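Local coordinates for protein Non-sulfated chondroitin lyase E66 (Autographa californica nucleopolyhedrovirus, PDB 3VSN) that cleaves non-sulfated chondroitin as a viral envelope lyase, plays an essential role in oral infectivity and may help breach the chondroitin sulfate barrier of the insect midgut, at residues I414-I419 with S605-T610; K443-F448 with L456-G461; V514-I519 with L565-V570; S572-Y577 with F588-V593. One frame throughout, in Å; residues are numbered along the deposited sequence.

Interaction 1 (I414-I419 with S605-T610); sequences IGQTAI and SANEDT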
loop_
_atom_site.group_PDB
_atom_site.type_symbol
_atom_site.label_atom_id
_atom_site.label_comp_id
_atom_site.label_asym_id
_atom_site.label_seq_id
_atom_site.Cartn_x
_atom_site.Cartn_y
_atom_site.Cartn_z
ATOM N N ILE A 414 -0.472 -19.270 14.051
ATOM C CA ILE A 414 -0.194 -18.330 15.131
ATOM C C ILE A 414 0.041 -16.949 14.517
ATOM O O ILE A 414 0.730 -16.823 13.503
ATOM C CB ILE A 414 1.046 -18.748 15.958
ATOM C CG1 ILE A 414 0.803 -20.100 16.652
ATOM C CG2 ILE A 414 1.419 -17.670 16.977
ATOM C CD1 ILE A 414 2.031 -20.685 17.324
ATOM N N GLY A 415 -0.557 -15.929 15.125
ATOM C CA GLY A 415 -0.311 -14.543 14.741
ATOM C C GLY A 415 -0.492 -13.630 15.934
ATOM O O GLY A 415 -1.620 -13.314 16.307
ATOM N N GLN A 416 0.619 -13.235 16.552
ATOM C CA GLN A 416 0.603 -12.283 17.664
ATOM C C GLN A 416 1.678 -11.246 17.398
ATOM O O GLN A 416 2.846 -11.597 17.219
ATOM C CB GLN A 416 0.881 -12.976 19.005
ATOM C CG GLN A 416 -0.023 -14.158 19.341
ATOM C CD GLN A 416 -1.461 -13.760 19.638
ATOM O OE1 GLN A 416 -1.738 -12.671 20.153
ATOM N NE2 GLN A 416 -2.384 -14.654 19.328
ATOM N N THR A 417 1.282 -9.976 17.368
ATOM C CA THR A 417 2.185 -8.890 16.990
ATOM C C THR A 417 2.033 -7.682 17.913
ATOM O O THR A 417 0.917 -7.256 18.217
ATOM C CB THR A 417 1.962 -8.462 15.516
ATOM O OG1 THR A 417 2.322 -9.538 14.643
ATOM C CG2 THR A 417 2.803 -7.246 15.151
ATOM N N ALA A 418 3.164 -7.141 18.352
ATOM C CA ALA A 418 3.173 -5.910 19.134
ATOM C C ALA A 418 3.973 -4.832 18.418
ATOM O O ALA A 418 4.960 -5.123 17.737
ATOM C CB ALA A 418 3.736 -6.155 20.526
ATOM N N ILE A 419 3.533 -3.588 18.577
ATOM C CA ILE A 419 4.198 -2.440 17.965
ATOM C C ILE A 419 4.359 -1.332 19.006
ATOM O O ILE A 419 3.430 -1.044 19.759
ATOM C CB ILE A 419 3.416 -1.903 16.740
ATOM C CG1 ILE A 419 3.229 -3.002 15.685
ATOM C CG2 ILE A 419 4.138 -0.709 16.120
ATOM C CD1 ILE A 419 2.189 -2.686 14.620
ATOM N N SER A 605 1.877 -5.046 24.239
ATOM C CA SER A 605 1.906 -6.500 24.357
ATOM C C SER A 605 1.373 -7.159 23.085
ATOM O O SER A 605 0.367 -6.718 22.531
ATOM C CB SER A 605 1.068 -6.948 25.555
ATOM O OG SER A 605 0.833 -8.343 25.501
ATOM N N ALA A 606 2.038 -8.223 22.636
ATOM C CA ALA A 606 1.580 -8.972 21.462
ATOM C C ALA A 606 0.280 -9.723 21.753
ATOM O O ALA A 606 -0.403 -10.167 20.828
ATOM C CB ALA A 606 2.663 -9.928 20.971
ATOM N N ASN A 607 -0.049 -9.858 23.040
ATOM C CA ASN A 607 -1.340 -10.400 23.467
ATOM C C ASN A 607 -2.445 -9.340 23.489
ATOM O O ASN A 607 -3.601 -9.650 23.770
ATOM C CB ASN A 607 -1.208 -11.080 24.836
ATOM C CG ASN A 607 -0.303 -12.292 24.792
ATOM O OD1 ASN A 607 -0.369 -13.091 23.856
ATOM N ND2 ASN A 607 0.559 -12.428 25.789
ATOM N N GLU A 608 -2.064 -8.096 23.190
ATOM C CA GLU A 608 -2.983 -6.948 23.122
ATOM C C GLU A 608 -3.617 -6.604 24.475
ATOM O O GLU A 608 -4.737 -6.086 24.546
ATOM C CB GLU A 608 -4.032 -7.145 22.012
ATOM C CG GLU A 608 -3.408 -7.356 20.632
ATOM C CD GLU A 608 -4.405 -7.776 19.563
ATOM O OE1 GLU A 608 -5.406 -8.446 19.889
ATOM O OE2 GLU A 608 -4.177 -7.448 18.380
ATOM N N ASP A 609 -2.877 -6.884 25.547
ATOM C CA ASP A 609 -3.290 -6.523 26.900
ATOM C C ASP A 609 -3.566 -5.025 26.992
ATOM O O ASP A 609 -2.798 -4.209 26.475
ATOM C CB ASP A 609 -2.203 -6.900 27.910
ATOM C CG ASP A 609 -2.042 -8.406 28.077
ATOM O OD1 ASP A 609 -2.684 -9.183 27.339
ATOM O OD2 ASP A 609 -1.265 -8.820 28.959
ATOM N N THR A 610 -4.669 -4.668 27.644
ATOM C CA THR A 610 -5.012 -3.258 27.847
ATOM C C THR A 610 -4.537 -2.773 29.218
ATOM O O THR A 610 -4.729 -1.611 29.578
ATOM C CB THR A 610 -6.522 -3.007 27.678
ATOM O OG1 THR A 610 -7.245 -3.840 28.590
ATOM C CG2 THR A 610 -6.958 -3.324 26.245
HETATM O O HOH W 1 -1.452 -9.536 18.328
#
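Q416 is the first residue of strand 414-419 to meet A606, which sits in the type I turn S605-E608. The strand is the outermost of its sheet, and the turn follows strand 600-605 of the other large sheet, so the contact joins two layers of the beta-sandwich. Q416 CB lies 4.0 Å from A606 CB. With chi1 at -54° and a bend at chi2 of -69°, the amide curls round to the turn and brings Q416 OE1 2.9 Å from A606 O. As modelled these are two acceptors that cannot bond, which makes the assignment of the amide O and N doubtful. At T417 the side chain heads away from the turn, its OG1 bonded to V342 O, and only the backbone deals with the partner. T417 N donates to a water at 2.9 Å, and that water in turn donates a hydrogen bond to A606 O at 2.8 Å, bridging strand and turn. A418 then points its methyl toward the turn: A418 CB is 3.4 Å from A606 N and 3.9 Å from A606 CB, while V593 of strand 592-597 also packs on it. The turn is stiffened from within. E608 N closes it onto S605 O, and S605 OG accepts from N607 N in an ST turn, a 3.0 Å bond with an N-H...O angle of 143°.

Interaction 2 (K443-F448 with L456-G461); sequences KSCTLF and LYYNIG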
loop_
_atom_site.group_PDB
_atom_site.type_symbol
_atom_site.label_atom_id
_atom_site.label_comp_id
_atom_site.label_asym_id
_atom_site.label_seq_id
_atom_site.Cartn_x
_atom_site.Cartn_y
_atom_site.Cartn_z
ATOM N N LYS A 443 10.060 -15.863 15.687
ATOM C CA LYS A 443 9.898 -14.609 16.406
ATOM C C LYS A 443 10.706 -13.574 15.635
ATOM O O LYS A 443 11.870 -13.809 15.313
ATOM C CB LYS A 443 10.399 -14.735 17.845
ATOM C CG LYS A 443 9.568 -15.656 18.735
ATOM C CD LYS A 443 8.573 -14.878 19.585
ATOM C CE LYS A 443 7.636 -15.790 20.371
ATOM N NZ LYS A 443 8.297 -16.575 21.453
ATOM N N SER A 444 10.078 -12.446 15.314
ATOM C CA SER A 444 10.703 -11.429 14.475
ATOM C C SER A 444 10.735 -10.097 15.208
ATOM O O SER A 444 9.701 -9.626 15.686
ATOM C CB SER A 444 9.942 -11.291 13.151
ATOM O OG SER A 444 10.433 -10.206 12.380
ATOM N N CYS A 445 11.927 -9.505 15.290
ATOM C CA CYS A 445 12.135 -8.222 15.951
ATOM C C CYS A 445 12.662 -7.229 14.925
ATOM O O CYS A 445 13.748 -7.424 14.384
ATOM C CB CYS A 445 13.170 -8.361 17.072
ATOM S SG CYS A 445 12.818 -9.613 18.326
ATOM N N THR A 446 11.904 -6.170 14.656
ATOM C CA THR A 446 12.362 -5.136 13.726
ATOM C C THR A 446 12.360 -3.775 14.408
ATOM O O THR A 446 11.419 -3.446 15.119
ATOM C CB THR A 446 11.478 -5.064 12.464
ATOM O OG1 THR A 446 11.139 -6.385 12.030
ATOM C CG2 THR A 446 12.193 -4.326 11.334
ATOM N N LEU A 447 13.418 -2.996 14.192
ATOM C CA LEU A 447 13.462 -1.622 14.676
ATOM C C LEU A 447 13.839 -0.665 13.548
ATOM O O LEU A 447 14.892 -0.824 12.925
ATOM C CB LEU A 447 14.446 -1.490 15.850
ATOM C CG LEU A 447 14.670 -0.090 16.432
ATOM C CD1 LEU A 447 13.442 0.403 17.189
ATOM C CD2 LEU A 447 15.897 -0.081 17.334
ATOM N N PHE A 448 12.972 0.315 13.289
ATOM C CA PHE A 448 13.271 1.402 12.349
ATOM C C PHE A 448 13.737 2.628 13.133
ATOM O O PHE A 448 13.159 2.963 14.171
ATOM C CB PHE A 448 12.038 1.790 11.515
ATOM C CG PHE A 448 11.562 0.724 10.560
ATOM C CD1 PHE A 448 12.307 0.384 9.435
ATOM C CD2 PHE A 448 10.339 0.091 10.763
ATOM C CE1 PHE A 448 11.858 -0.590 8.551
ATOM C CE2 PHE A 448 9.880 -0.883 9.881
ATOM C CZ PHE A 448 10.645 -1.227 8.775
ATOM N N LEU A 456 16.090 -8.934 13.757
ATOM C CA LEU A 456 16.482 -10.188 14.383
ATOM C C LEU A 456 15.355 -11.201 14.230
ATOM O O LEU A 456 14.226 -10.932 14.621
ATOM C CB LEU A 456 16.802 -9.988 15.874
ATOM C CG LEU A 456 16.942 -11.250 16.748
ATOM C CD1 LEU A 456 18.152 -12.088 16.347
ATOM C CD2 LEU A 456 17.004 -10.901 18.229
ATOM N N TYR A 457 15.665 -12.355 13.646
ATOM C CA TYR A 457 14.772 -13.498 13.720
ATOM C C TYR A 457 15.392 -14.474 14.701
ATOM O O TYR A 457 16.592 -14.741 14.631
ATOM C CB TYR A 457 14.658 -14.218 12.378
ATOM C CG TYR A 457 13.805 -13.587 11.301
ATOM C CD1 TYR A 457 12.408 -13.548 11.400
ATOM C CD2 TYR A 457 14.393 -13.104 10.137
ATOM C CE1 TYR A 457 11.632 -13.007 10.378
ATOM C CE2 TYR A 457 13.632 -12.562 9.116
ATOM C CZ TYR A 457 12.254 -12.515 9.236
ATOM O OH TYR A 457 11.508 -11.970 8.208
ATOM N N TYR A 458 14.583 -15.002 15.614
ATOM C CA TYR A 458 15.020 -16.126 16.440
ATOM C C TYR A 458 13.895 -17.147 16.556
ATOM O O TYR A 458 12.749 -16.861 16.194
ATOM C CB TYR A 458 15.519 -15.659 17.813
ATOM C CG TYR A 458 14.455 -15.075 18.719
ATOM C CD1 TYR A 458 14.174 -13.708 18.708
ATOM C CD2 TYR A 458 13.748 -15.887 19.605
ATOM C CE1 TYR A 458 13.209 -13.168 19.551
ATOM C CE2 TYR A 458 12.778 -15.359 20.444
ATOM C CZ TYR A 458 12.512 -14.000 20.415
ATOM O OH TYR A 458 11.550 -13.474 21.247
ATOM N N ASN A 459 14.229 -18.337 17.055
ATOM C CA ASN A 459 13.291 -19.461 17.096
ATOM C C ASN A 459 12.640 -19.735 15.737
ATOM O O ASN A 459 11.444 -20.037 15.662
ATOM C CB ASN A 459 12.225 -19.261 18.189
ATOM C CG ASN A 459 12.803 -19.317 19.591
ATOM O OD1 ASN A 459 13.989 -19.585 19.786
ATOM N ND2 ASN A 459 11.964 -19.057 20.578
ATOM N N ILE A 460 13.432 -19.607 14.667
ATOM C CA ILE A 460 12.990 -19.976 13.326
ATOM C C ILE A 460 12.852 -21.497 13.283
ATOM O O ILE A 460 13.797 -22.225 13.615
ATOM C CB ILE A 460 13.992 -19.542 12.232
ATOM C CG1 ILE A 460 14.170 -18.017 12.211
ATOM C CG2 ILE A 460 13.552 -20.047 10.862
ATOM C CD1 ILE A 460 15.357 -17.564 11.383
ATOM N N GLY A 461 11.675 -21.965 12.885
ATOM C CA GLY A 461 11.425 -23.396 12.789
ATOM C C GLY A 461 10.594 -23.776 11.585
ATOM O O GLY A 461 9.860 -22.949 11.047
HETATM O O HOH W 2 9.189 -18.912 19.697
#
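K443 lays the start of its side chain across the Y458 ring, and the two belong to neighbouring strands of an antiparallel beta hairpin. They form a hydrogen-bonded pair, K443 N reaching Y458 O at 2.9 Å and Y458 N answering to K443 O; C445 and L456 form a second pair of hydrogen bonds two residues on. Outward from the backbone, K443 CB sits over one face of the Y458 ring, 3.5 Å from its centroid and 17° off the normal, a clear CH-pi contact. The Y458 chi1 of 67°, with CG between backbone N and carbonyl, swings that ring back over the lysine. Next, K443 CG passes 3.6 Å from Y458 CE2, and CD comes within 3.7 Å of Y458 OH. Finally NZ donates to a water at 3.1 Å, which also accepts from N459 ND2, and forms a salt bridge with E574, whose carboxylate receives the Y458 hydroxyl as well. The sulfur of C445 meets the same ring at its edge, SG to Y458 CE1 being 3.8 Å. On the other sheet face, S444 OG lies 3.6 Å from Y457 CE1, but its polar partners are Q455 and R366. The hairpin is central in its sheet: strand 426-434 flanks 440-449, strand 550-558 flanks 452-461, and strand 584-589 packs against C445 through F588.

Interaction 3 (V514-I519 with L565-V570); sequences VPITNI and LRAFRV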
loop_
_atom_site.group_PDB
_atom_site.type_symbol
_atom_site.label_atom_id
_atom_site.label_comp_id
_atom_site.label_asym_id
_atom_site.label_seq_id
_atom_site.Cartn_x
_atom_site.Cartn_y
_atom_site.Cartn_z
ATOM N N VAL A 514 24.740 -8.097 12.425
ATOM C CA VAL A 514 24.718 -7.612 13.807
ATOM C C VAL A 514 24.926 -8.795 14.760
ATOM O O VAL A 514 24.001 -9.579 14.988
ATOM C CB VAL A 514 23.407 -6.858 14.146
ATOM C CG1 VAL A 514 23.408 -6.392 15.599
ATOM C CG2 VAL A 514 23.207 -5.670 13.213
ATOM N N PRO A 515 26.154 -8.944 15.301
ATOM C CA PRO A 515 26.352 -10.033 16.255
ATOM C C PRO A 515 25.674 -9.732 17.585
ATOM O O PRO A 515 25.548 -8.565 17.973
ATOM C CB PRO A 515 27.874 -10.087 16.426
ATOM C CG PRO A 515 28.345 -8.708 16.093
ATOM C CD PRO A 515 27.402 -8.204 15.029
ATOM N N ILE A 516 25.206 -10.780 18.252
ATOM C CA ILE A 516 24.669 -10.668 19.601
ATOM C C ILE A 516 25.258 -11.820 20.399
ATOM O O ILE A 516 25.020 -12.983 20.089
ATOM C CB ILE A 516 23.123 -10.749 19.643
ATOM C CG1 ILE A 516 22.484 -9.717 18.695
ATOM C CG2 ILE A 516 22.626 -10.560 21.076
ATOM C CD1 ILE A 516 20.971 -9.788 18.605
ATOM N N THR A 517 26.040 -11.497 21.422
ATOM C CA THR A 517 26.675 -12.530 22.233
ATOM C C THR A 517 25.608 -13.471 22.789
ATOM O O THR A 517 24.568 -13.022 23.279
ATOM C CB THR A 517 27.531 -11.918 23.355
ATOM O OG1 THR A 517 28.395 -10.922 22.792
ATOM C CG2 THR A 517 28.379 -12.992 24.047
ATOM N N ASN A 518 25.863 -14.773 22.659
ATOM C CA ASN A 518 24.961 -15.837 23.120
ATOM C C ASN A 518 23.765 -16.132 22.204
ATOM O O ASN A 518 22.885 -16.908 22.568
ATOM C CB ASN A 518 24.508 -15.607 24.574
ATOM C CG ASN A 518 25.671 -15.586 25.547
ATOM O OD1 ASN A 518 25.830 -14.643 26.325
ATOM N ND2 ASN A 518 26.498 -16.621 25.497
ATOM N N ILE A 519 23.747 -15.511 21.025
ATOM C CA ILE A 519 22.779 -15.826 19.970
ATOM C C ILE A 519 23.570 -16.162 18.708
ATOM O O ILE A 519 24.507 -15.448 18.353
ATOM C CB ILE A 519 21.819 -14.645 19.697
ATOM C CG1 ILE A 519 20.931 -14.393 20.923
ATOM C CG2 ILE A 519 20.976 -14.896 18.445
ATOM C CD1 ILE A 519 19.952 -13.253 20.763
ATOM N N LEU A 565 24.954 1.025 16.065
ATOM C CA LEU A 565 23.946 0.203 16.728
ATOM C C LEU A 565 24.568 -1.057 17.340
ATOM O O LEU A 565 25.390 -1.722 16.712
ATOM C CB LEU A 565 22.832 -0.170 15.742
ATOM C CG LEU A 565 21.686 -1.060 16.230
ATOM C CD1 LEU A 565 20.418 -0.751 15.449
ATOM C CD2 LEU A 565 22.048 -2.538 16.109
ATOM N N ARG A 566 24.173 -1.362 18.573
ATOM C CA ARG A 566 24.556 -2.608 19.231
ATOM C C ARG A 566 23.306 -3.282 19.784
ATOM O O ARG A 566 22.327 -2.608 20.106
ATOM C CB ARG A 566 25.571 -2.345 20.353
ATOM C CG ARG A 566 26.867 -1.668 19.918
ATOM C CD ARG A 566 27.748 -2.588 19.077
ATOM N NE ARG A 566 29.009 -1.948 18.689
ATOM C CZ ARG A 566 29.201 -1.249 17.570
ATOM N NH1 ARG A 566 28.214 -1.086 16.692
ATOM N NH2 ARG A 566 30.390 -0.709 17.326
ATOM N N ALA A 567 23.332 -4.609 19.873
ATOM C CA ALA A 567 22.217 -5.362 20.438
ATOM C C ALA A 567 22.736 -6.390 21.433
ATOM O O ALA A 567 23.848 -6.897 21.291
ATOM C CB ALA A 567 21.394 -6.032 19.347
ATOM N N PHE A 568 21.923 -6.690 22.439
ATOM C CA PHE A 568 22.355 -7.528 23.551
ATOM C C PHE A 568 21.258 -8.491 23.949
ATOM O O PHE A 568 20.074 -8.144 23.926
ATOM C CB PHE A 568 22.714 -6.672 24.770
ATOM C CG PHE A 568 23.709 -5.578 24.487
ATOM C CD1 PHE A 568 25.076 -5.835 24.522
ATOM C CD2 PHE A 568 23.279 -4.285 24.201
ATOM C CE1 PHE A 568 25.995 -4.827 24.267
ATOM C CE2 PHE A 568 24.194 -3.271 23.949
ATOM C CZ PHE A 568 25.554 -3.542 23.985
ATOM N N ARG A 569 21.664 -9.707 24.301
ATOM C CA ARG A 569 20.780 -10.656 24.957
ATOM C C ARG A 569 21.000 -10.457 26.458
ATOM O O ARG A 569 22.057 -10.810 26.990
ATOM C CB ARG A 569 21.119 -12.084 24.526
ATOM C CG ARG A 569 20.251 -13.158 25.161
ATOM C CD ARG A 569 20.911 -14.523 25.065
ATOM N NE ARG A 569 20.289 -15.497 25.966
ATOM C CZ ARG A 569 20.671 -15.723 27.221
ATOM N NH1 ARG A 569 21.682 -15.048 27.753
ATOM N NH2 ARG A 569 20.032 -16.631 27.950
ATOM N N VAL A 570 20.014 -9.865 27.130
ATOM C CA VAL A 570 20.181 -9.469 28.535
ATOM C C VAL A 570 19.680 -10.545 29.500
ATOM O O VAL A 570 18.486 -10.616 29.803
ATOM C CB VAL A 570 19.525 -8.096 28.838
ATOM C CG1 VAL A 570 19.779 -7.677 30.284
ATOM C CG2 VAL A 570 20.051 -7.030 27.885
HETATM O O HOH W 3 25.721 -5.802 18.391
HETATM O O HOH W 4 24.464 -10.290 24.368
HETATM O O HOH W 5 25.817 -8.636 22.365
#
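I516 and F568 mark the closest backbone approach, their CA atoms 5.6 Å apart, and up to the turn that begins at I516 the two segments run side by side in the same direction. The site belongs to the margin of the beta-sandwich: the loop after strand 509-513 of one sheet lies along strand 566-569, the outermost strand of the other. The spacing is too wide for direct backbone bonds, and three waters take their place in the manner of a parallel ladder. One carries P515 O to A567 N, the next A567 O to T517 N, and the third T517 O to R569 N, this last water lying 2.9 Å from T517 O. Beyond I516 the loop reverses in a type II turn closed by I519 N to I516 O at 3.0 Å. Beneath the water row the side chains make an apolar seam. V514 CG1 meets L565 CD2 at 4.1 Å, the two side chains crossing at about a right angle. I516 touches the strand at two places: chi1 of -54° sends CG1 beside its own backbone N, so that CD1 rests 3.9 Å from A567 CB, while CG2 drops to 3.5 Å from R569 N. L456 and F454 of strand 452-461 back this seam. R569 finally stretches along the turn with its chain extended from CG to NE, and its guanidinium is held by a salt bridge from NH2 to D573. On the way I519 CD1 touches R569 CB, and N518 CB packs on R569 CD at 3.8 Å.

Interaction 4 (S572-Y577 with F588-V593); sequences SDENIY and FNYPWV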
loop_
_atom_site.group_PDB
_atom_site.type_symbol
_atom_site.label_atom_id
_atom_site.label_comp_id
_atom_site.label_asym_id
_atom_site.label_seq_id
_atom_site.Cartn_x
_atom_site.Cartn_y
_atom_site.Cartn_z
ATOM N N SER A 572 18.346 -13.354 30.035
ATOM C CA SER A 572 17.410 -14.439 29.754
ATOM C C SER A 572 17.063 -14.561 28.277
ATOM O O SER A 572 17.288 -13.633 27.484
ATOM C CB SER A 572 16.141 -14.299 30.613
ATOM O OG SER A 572 15.634 -12.971 30.582
ATOM N N ASP A 573 16.535 -15.731 27.915
ATOM C CA ASP A 573 16.042 -15.991 26.569
ATOM C C ASP A 573 14.989 -14.960 26.188
ATOM O O ASP A 573 14.112 -14.634 26.994
ATOM C CB ASP A 573 15.427 -17.393 26.481
ATOM C CG ASP A 573 16.449 -18.503 26.660
ATOM O OD1 ASP A 573 17.647 -18.206 26.871
ATOM O OD2 ASP A 573 16.044 -19.684 26.586
ATOM N N GLU A 574 15.097 -14.456 24.959
ATOM C CA GLU A 574 14.118 -13.538 24.351
ATOM C C GLU A 574 14.179 -12.088 24.840
ATOM O O GLU A 574 13.440 -11.242 24.341
ATOM C CB GLU A 574 12.678 -14.068 24.475
ATOM C CG GLU A 574 12.473 -15.479 23.948
ATOM C CD GLU A 574 11.008 -15.808 23.730
ATOM O OE1 GLU A 574 10.466 -16.609 24.521
ATOM O OE2 GLU A 574 10.397 -15.264 22.779
ATOM N N ASN A 575 15.057 -11.800 25.797
ATOM C CA ASN A 575 15.200 -10.447 26.323
ATOM C C ASN A 575 16.254 -9.688 25.513
ATOM O O ASN A 575 17.440 -9.699 25.858
ATOM C CB ASN A 575 15.549 -10.499 27.821
ATOM C CG ASN A 575 15.274 -9.186 28.542
ATOM O OD1 ASN A 575 14.297 -8.488 28.259
ATOM N ND2 ASN A 575 16.129 -8.860 29.499
ATOM N N ILE A 576 15.813 -9.049 24.425
ATOM C CA ILE A 576 16.721 -8.408 23.462
ATOM C C ILE A 576 16.718 -6.884 23.568
ATOM O O ILE A 576 15.722 -6.229 23.254
ATOM C CB ILE A 576 16.395 -8.810 21.999
ATOM C CG1 ILE A 576 16.291 -10.339 21.847
ATOM C CG2 ILE A 576 17.414 -8.212 21.028
ATOM C CD1 ILE A 576 17.531 -11.111 22.248
ATOM N N TYR A 577 17.859 -6.338 23.980
ATOM C CA TYR A 577 18.043 -4.898 24.136
ATOM C C TYR A 577 18.834 -4.335 22.955
ATOM O O TYR A 577 19.942 -4.798 22.669
ATOM C CB TYR A 577 18.745 -4.625 25.485
ATOM C CG TYR A 577 19.364 -3.248 25.693
ATOM C CD1 TYR A 577 18.743 -2.084 25.224
ATOM C CD2 TYR A 577 20.558 -3.114 26.400
ATOM C CE1 TYR A 577 19.312 -0.833 25.429
ATOM C CE2 TYR A 577 21.129 -1.866 26.616
ATOM C CZ TYR A 577 20.505 -0.732 26.127
ATOM O OH TYR A 577 21.072 0.503 26.342
ATOM N N PHE A 588 12.929 -5.890 23.114
ATOM C CA PHE A 588 12.036 -6.948 22.697
ATOM C C PHE A 588 12.089 -7.987 23.805
ATOM O O PHE A 588 13.148 -8.546 24.083
ATOM C CB PHE A 588 12.499 -7.557 21.365
ATOM C CG PHE A 588 12.593 -6.562 20.235
ATOM C CD1 PHE A 588 11.494 -6.314 19.416
ATOM C CD2 PHE A 588 13.784 -5.879 19.982
ATOM C CE1 PHE A 588 11.574 -5.401 18.369
ATOM C CE2 PHE A 588 13.869 -4.961 18.937
ATOM C CZ PHE A 588 12.762 -4.724 18.134
ATOM N N ASN A 589 10.965 -8.217 24.465
ATOM C CA ASN A 589 10.899 -9.243 25.507
ATOM C C ASN A 589 9.544 -9.913 25.441
ATOM O O ASN A 589 8.663 -9.648 26.259
ATOM C CB ASN A 589 11.160 -8.661 26.903
ATOM C CG ASN A 589 11.338 -9.740 27.964
ATOM O OD1 ASN A 589 11.798 -10.847 27.671
ATOM N ND2 ASN A 589 10.976 -9.422 29.203
ATOM N N TYR A 590 9.385 -10.770 24.439
ATOM C CA TYR A 590 8.091 -11.363 24.129
ATOM C C TYR A 590 7.314 -11.768 25.390
ATOM O O TYR A 590 7.847 -12.502 26.223
ATOM C CB TYR A 590 8.237 -12.559 23.180
ATOM C CG TYR A 590 6.901 -12.912 22.602
ATOM C CD1 TYR A 590 6.059 -13.810 23.252
ATOM C CD2 TYR A 590 6.439 -12.281 21.454
ATOM C CE1 TYR A 590 4.803 -14.101 22.750
ATOM C CE2 TYR A 590 5.189 -12.563 20.942
ATOM C CZ TYR A 590 4.379 -13.474 21.593
ATOM O OH TYR A 590 3.139 -13.752 21.086
ATOM N N PRO A 591 6.043 -11.328 25.516
ATOM C CA PRO A 591 5.186 -10.660 24.524
ATOM C C PRO A 591 5.310 -9.134 24.419
ATOM O O PRO A 591 4.637 -8.521 23.580
ATOM C CB PRO A 591 3.778 -11.029 25.002
ATOM C CG PRO A 591 3.914 -11.093 26.486
ATOM C CD PRO A 591 5.297 -11.630 26.757
ATOM N N TRP A 592 6.155 -8.536 25.254
ATOM C CA TRP A 592 6.276 -7.081 25.318
ATOM C C TRP A 592 7.294 -6.519 24.369
ATOM O O TRP A 592 8.323 -7.139 24.103
ATOM C CB TRP A 592 6.575 -6.643 26.749
ATOM C CG TRP A 592 5.397 -6.889 27.654
ATOM C CD1 TRP A 592 5.186 -7.967 28.511
ATOM C CD2 TRP A 592 4.197 -6.057 27.784
ATOM N NE1 TRP A 592 3.979 -7.854 29.152
ATOM C CE2 TRP A 592 3.336 -6.728 28.764
ATOM C CE3 TRP A 592 3.772 -4.859 27.219
ATOM C CZ2 TRP A 592 2.105 -6.204 29.141
ATOM C CZ3 TRP A 592 2.529 -4.343 27.604
ATOM C CH2 TRP A 592 1.718 -4.999 28.545
ATOM N N VAL A 593 6.995 -5.339 23.837
ATOM C CA VAL A 593 7.965 -4.562 23.070
ATOM C C VAL A 593 7.948 -3.130 23.606
ATOM O O VAL A 593 6.895 -2.633 24.027
ATOM C CB VAL A 593 7.695 -4.623 21.540
ATOM C CG1 VAL A 593 6.426 -3.866 21.157
ATOM C CG2 VAL A 593 8.889 -4.094 20.751
HETATM O O HOH W 6 13.216 -12.939 28.862
HETATM O O HOH W 7 11.451 -10.935 22.462
#
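I576 and F588 carry the backbone bonds of this contact, at the open end of the beta hairpin formed by strands 575-579 and 584-589. I576 N reaches F588 O at 2.7 Å and F588 N returns to I576 O at 2.8 Å, both nearly straight, as expected of a hydrogen-bonded antiparallel pair. Past it the chains are linked more weakly: N589 CA points its hydrogen at E574 O, 3.4 Å away. One water links backbone to backbone, donating to E574 O and accepting from Y590 N at 2.9 Å; a second lies among S572 OG, D573 O and N589 OD1. Among the polar side chains, N575 and N589 cross with their amide planes 56° apart. Both amides stand opposite their own backbone N (chi1 -161° for N575, -170° for N589), which carries N575 OD1 to 3.2 Å from N589 CG. The N575 ND2 is claimed by S623 OG and V570 O, which fixes how that amide is turned. E574 runs alongside Y590, pointing the same way, with carboxylate and ring planes nearly parallel; OE2 comes to 3.5 Å from Y590 CB, though its polar partners are Y458 and K443. Apolar packing is slight across the pair, I576 CB to F588 CB being 4.1 Å. F588 and Y590 also pack on the facing sheet, where F588 touches A427 and Y590 touches L429, both of strand 426-434. Within its own sheet the hairpin is bordered by strand 566-569 beside 575-579 and by strand 592-597 beside 584-589.

In the fold
All four contacts lie in the beta-sandwich, away from the annotated catalytic residues. Interaction 4 lies between interactions 1 and 2 and touches both, while those two stay about 7 Å apart at their nearest atoms. It meets interaction 2 by a polar cluster, E574 OE2 taking Y458 OH at 2.6 Å and K443 NZ at 2.8 Å, and interaction 1 by A606 N to P591 O at 2.8 Å. Interaction 3 shares a sheet with interaction 4, F568 N meeting Y577 O at 2.7 Å, and reaches interaction 2 through I516 CD1 on L456 CD2. Interactions 1 and 3 sit apart, their centres 24 Å from each other and nearest atoms about 16 Å.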